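Local coordinates for nitrate transport protein (Xanthomonas axonopodis pv. citri, PDB 3KSX) that probably binds alkanesulfonates in the periplasm as the solute-binding component of an ABC-type uptake system, at residues A[129-142]-A[176-188]. Residues are numbered along the deposited sequence; the frame is centred on the assembly and turned at random.
Sequences LKGKRIAFQKGSSA and AGQVDAWAIWDPW
W185 turns the edge of its indole toward the start of helix 141-152: CZ3 lies 3.4 Å from S140 OG and 3.6 Å from A142 CB, both near the ring plane. A chi1 of 41° puts CG between the backbone N and carbonyl carbon, turning the indole toward the helix start, and I184 CD1 of the same strand covers the centre of one face. S140 is the N-cap; its OG takes the N-H of A142 and donates in the carbonyl plane to a lone pair of Q137 O, so the hydroxyl that meets the indole is fixed from two directions. S141 N hydrogen-bonds a bound MOPS molecule beside this turn, consistent with a sulfonate site at the helix N-terminus.

Before this turn, strands 133-136 and 181-185 run parallel. A135 N donates to A181 O, and A183 N reaches A135 O at 2.9 Å. A135 O also lies at the edge of the W182 indole, in its plane, 3.2 Å from CD1, while A135 CB touches W182 CD1 and V179 CG1. On the other face of the sheet A181 CB meets L129 CD2 at 3.6 Å. At the strand entry the D180 carboxylate accepts R133 N through the anti lone pair of OD2 (2.9 Å, 173°), and D180 N returns a bond to R133 O. Water joins R133 NH1 to Q178 O, and another joins Q137 N to A183 O.

Strand 181-185 is the central strand of a five-stranded mixed sheet and 133-136 lies next to it, with 161-164 beyond; strand 113-118 flanks 181-185, helix 167-175 packs on V179 and W182, helix 141-152 on L129 and I134.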
# COMPACT_ATOMS: atom_id res chain seq x y z
N LEU A 129 8.10 -6.74 21.93
CA LEU A 129 8.25 -5.37 21.34
C LEU A 129 8.08 -4.22 22.34
O LEU A 129 8.50 -3.11 22.05
CB LEU A 129 7.29 -5.14 20.16
CG LEU A 129 7.39 -6.15 18.99
CD1 LEU A 129 6.26 -5.99 18.02
CD2 LEU A 129 8.61 -5.95 18.19
N LYS A 130 7.53 -4.46 23.53
CA LYS A 130 7.42 -3.35 24.49
C LYS A 130 8.80 -2.72 24.64
O LYS A 130 9.83 -3.42 24.89
CB LYS A 130 6.90 -3.82 25.86
CG LYS A 130 6.83 -2.68 26.91
CD LYS A 130 6.42 -3.26 28.28
CE LYS A 130 6.37 -2.20 29.41
NZ LYS A 130 7.32 -1.04 29.26
N GLY A 131 8.84 -1.40 24.51
CA GLY A 131 10.07 -0.66 24.76
C GLY A 131 11.10 -0.67 23.66
O GLY A 131 12.20 -0.08 23.83
N LYS A 132 10.74 -1.20 22.50
CA LYS A 132 11.68 -1.34 21.39
C LYS A 132 11.45 -0.28 20.28
O LYS A 132 10.37 0.28 20.17
CB LYS A 132 11.56 -2.73 20.78
CG LYS A 132 11.72 -3.89 21.73
CD LYS A 132 13.08 -3.99 22.24
CE LYS A 132 13.11 -5.24 23.09
NZ LYS A 132 13.80 -5.00 24.35
N ARG A 133 12.50 -0.07 19.48
CA ARG A 133 12.55 0.91 18.39
C ARG A 133 12.09 0.17 17.16
O ARG A 133 12.72 -0.78 16.73
CB ARG A 133 13.98 1.35 18.19
CG ARG A 133 14.41 2.29 19.23
CD ARG A 133 15.74 2.83 18.88
NE ARG A 133 15.92 3.89 19.85
CZ ARG A 133 16.67 4.97 19.68
NH1 ARG A 133 17.37 5.16 18.55
NH2 ARG A 133 16.72 5.87 20.68
N ILE A 134 10.95 0.61 16.65
CA ILE A 134 10.31 -0.03 15.49
C ILE A 134 10.22 0.94 14.32
O ILE A 134 9.55 1.99 14.43
CB ILE A 134 8.93 -0.53 15.88
CG1 ILE A 134 8.96 -1.31 17.23
CG2 ILE A 134 8.31 -1.33 14.77
CD1 ILE A 134 7.59 -1.92 17.54
N ALA A 135 10.86 0.61 13.21
CA ALA A 135 10.87 1.39 11.95
C ALA A 135 9.58 1.11 11.18
O ALA A 135 9.14 -0.06 11.05
CB ALA A 135 12.04 0.89 11.07
N PHE A 136 8.99 2.15 10.62
CA PHE A 136 7.87 1.96 9.62
C PHE A 136 7.59 3.27 8.96
O PHE A 136 7.95 4.33 9.49
CB PHE A 136 6.51 1.45 10.25
CG PHE A 136 6.01 2.29 11.44
CD1 PHE A 136 4.96 3.24 11.26
CD2 PHE A 136 6.55 2.14 12.72
CE1 PHE A 136 4.48 3.98 12.32
CE2 PHE A 136 6.07 2.90 13.83
CZ PHE A 136 5.05 3.84 13.58
N GLN A 137 6.90 3.22 7.83
CA GLN A 137 6.47 4.47 7.20
C GLN A 137 5.25 5.02 7.90
O GLN A 137 4.21 4.38 7.96
CB GLN A 137 6.19 4.16 5.72
CG GLN A 137 5.51 5.30 4.98
CD GLN A 137 6.45 6.44 4.66
OE1 GLN A 137 7.54 6.25 4.16
NE2 GLN A 137 5.97 7.66 4.88
N LYS A 138 5.38 6.23 8.44
CA LYS A 138 4.26 6.89 9.14
C LYS A 138 3.07 7.02 8.18
O LYS A 138 3.23 7.48 7.04
CB LYS A 138 4.71 8.30 9.57
CG LYS A 138 3.62 8.96 10.39
CD LYS A 138 3.93 10.42 10.62
CE LYS A 138 3.52 10.76 12.03
NZ LYS A 138 3.84 12.19 12.39
N GLY A 139 1.86 6.68 8.66
CA GLY A 139 0.67 6.91 7.87
C GLY A 139 0.56 5.85 6.75
O GLY A 139 -0.25 6.00 5.86
N SER A 140 1.38 4.79 6.80
CA SER A 140 1.28 3.66 5.80
C SER A 140 0.44 2.50 6.33
O SER A 140 0.06 2.45 7.49
CB SER A 140 2.68 3.10 5.43
OG SER A 140 3.18 2.29 6.51
N SER A 141 0.03 1.57 5.45
CA SER A 141 -0.60 0.34 5.97
C SER A 141 0.13 -0.38 7.13
O SER A 141 -0.53 -0.99 7.96
CB SER A 141 -0.80 -0.70 4.83
OG SER A 141 0.48 -1.15 4.30
N ALA A 142 1.45 -0.24 7.23
CA ALA A 142 2.28 -0.87 8.31
C ALA A 142 2.05 -0.18 9.63
O ALA A 142 2.08 -0.80 10.66
CB ALA A 142 3.79 -0.84 7.91
N ALA A 176 22.01 -1.87 9.36
CA ALA A 176 22.97 -1.29 10.26
C ALA A 176 22.75 -1.59 11.74
O ALA A 176 23.48 -1.13 12.56
CB ALA A 176 23.03 0.25 9.98
N GLY A 177 21.70 -2.31 12.12
CA GLY A 177 21.49 -2.72 13.54
C GLY A 177 20.85 -1.65 14.39
O GLY A 177 20.85 -1.72 15.60
N GLN A 178 20.24 -0.68 13.75
CA GLN A 178 19.64 0.50 14.45
C GLN A 178 18.13 0.30 14.85
O GLN A 178 17.55 1.14 15.50
CB GLN A 178 19.73 1.71 13.53
CG GLN A 178 21.20 2.07 13.15
CD GLN A 178 21.30 3.14 12.13
OE1 GLN A 178 20.80 3.00 11.00
NE2 GLN A 178 22.01 4.21 12.49
N VAL A 179 17.52 -0.78 14.39
CA VAL A 179 16.10 -0.97 14.72
C VAL A 179 15.86 -2.39 15.28
O VAL A 179 16.56 -3.36 14.95
CB VAL A 179 15.18 -0.73 13.49
CG1 VAL A 179 15.63 0.45 12.67
CG2 VAL A 179 15.25 -1.91 12.64
N ASP A 180 14.86 -2.50 16.14
CA ASP A 180 14.58 -3.76 16.79
C ASP A 180 13.59 -4.52 15.96
O ASP A 180 13.59 -5.77 15.97
CB ASP A 180 14.05 -3.46 18.22
CG ASP A 180 15.10 -2.80 19.12
OD1 ASP A 180 16.20 -3.36 19.34
OD2 ASP A 180 14.82 -1.76 19.72
N ALA A 181 12.71 -3.79 15.23
CA ALA A 181 11.70 -4.51 14.39
C ALA A 181 11.31 -3.57 13.26
O ALA A 181 11.58 -2.43 13.35
CB ALA A 181 10.48 -4.87 15.26
N TRP A 182 10.72 -4.07 12.17
CA TRP A 182 10.44 -3.18 11.06
C TRP A 182 9.07 -3.59 10.60
O TRP A 182 8.91 -4.80 10.32
CB TRP A 182 11.53 -3.39 9.99
CG TRP A 182 11.35 -2.58 8.70
CD1 TRP A 182 10.61 -1.40 8.54
CD2 TRP A 182 11.98 -2.84 7.49
NE1 TRP A 182 10.72 -0.96 7.22
CE2 TRP A 182 11.57 -1.85 6.57
CE3 TRP A 182 12.86 -3.87 7.05
CZ2 TRP A 182 12.02 -1.85 5.23
CZ3 TRP A 182 13.33 -3.84 5.70
CH2 TRP A 182 12.89 -2.86 4.83
N ALA A 183 8.08 -2.69 10.61
CA ALA A 183 6.76 -3.10 10.04
C ALA A 183 6.84 -2.65 8.56
O ALA A 183 7.07 -1.47 8.26
CB ALA A 183 5.64 -2.49 10.72
N ILE A 184 6.61 -3.62 7.68
CA ILE A 184 6.87 -3.46 6.20
C ILE A 184 6.09 -4.47 5.39
O ILE A 184 5.52 -5.38 5.95
CB ILE A 184 8.42 -3.54 5.88
CG1 ILE A 184 8.78 -3.03 4.47
CG2 ILE A 184 8.97 -5.01 6.08
CD1 ILE A 184 8.38 -1.57 4.17
N TRP A 185 6.05 -4.31 4.10
CA TRP A 185 5.27 -5.21 3.27
C TRP A 185 6.24 -5.90 2.29
O TRP A 185 7.44 -5.65 2.31
CB TRP A 185 4.20 -4.36 2.56
CG TRP A 185 4.69 -3.04 2.05
CD1 TRP A 185 5.24 -2.76 0.86
CD2 TRP A 185 4.66 -1.78 2.78
NE1 TRP A 185 5.56 -1.43 0.78
CE2 TRP A 185 5.26 -0.81 1.96
CE3 TRP A 185 4.23 -1.42 4.05
CZ2 TRP A 185 5.32 0.53 2.32
CZ3 TRP A 185 4.38 -0.08 4.44
CH2 TRP A 185 4.95 0.87 3.58
N ASP A 186 5.71 -6.80 1.45
CA ASP A 186 6.41 -7.34 0.29
C ASP A 186 6.75 -6.25 -0.74
O ASP A 186 5.96 -5.32 -0.98
CB ASP A 186 5.59 -8.43 -0.41
CG ASP A 186 5.98 -9.81 0.02
OD1 ASP A 186 7.14 -10.04 0.42
OD2 ASP A 186 5.09 -10.68 -0.01
N PRO A 187 7.92 -6.38 -1.37
CA PRO A 187 8.79 -7.59 -1.36
C PRO A 187 9.90 -7.64 -0.31
O PRO A 187 10.65 -8.61 -0.29
CB PRO A 187 9.44 -7.52 -2.76
CG PRO A 187 9.72 -5.95 -2.87
CD PRO A 187 8.42 -5.34 -2.31
N TRP A 188 10.02 -6.60 0.52
CA TRP A 188 11.03 -6.57 1.61
C TRP A 188 10.84 -7.77 2.55
O TRP A 188 11.79 -8.44 2.87
CB TRP A 188 10.99 -5.25 2.38
CG TRP A 188 10.90 -4.03 1.47
CD1 TRP A 188 9.74 -3.42 0.97
CD2 TRP A 188 11.99 -3.27 0.99
NE1 TRP A 188 10.08 -2.35 0.19
CE2 TRP A 188 11.45 -2.22 0.18
CE3 TRP A 188 13.36 -3.37 1.13
CZ2 TRP A 188 12.25 -1.26 -0.46
CZ3 TRP A 188 14.19 -2.42 0.47
CH2 TRP A 188 13.62 -1.38 -0.31
O HOH W 1 18.27 3.36 16.63
O HOH W 2 6.69 0.69 6.53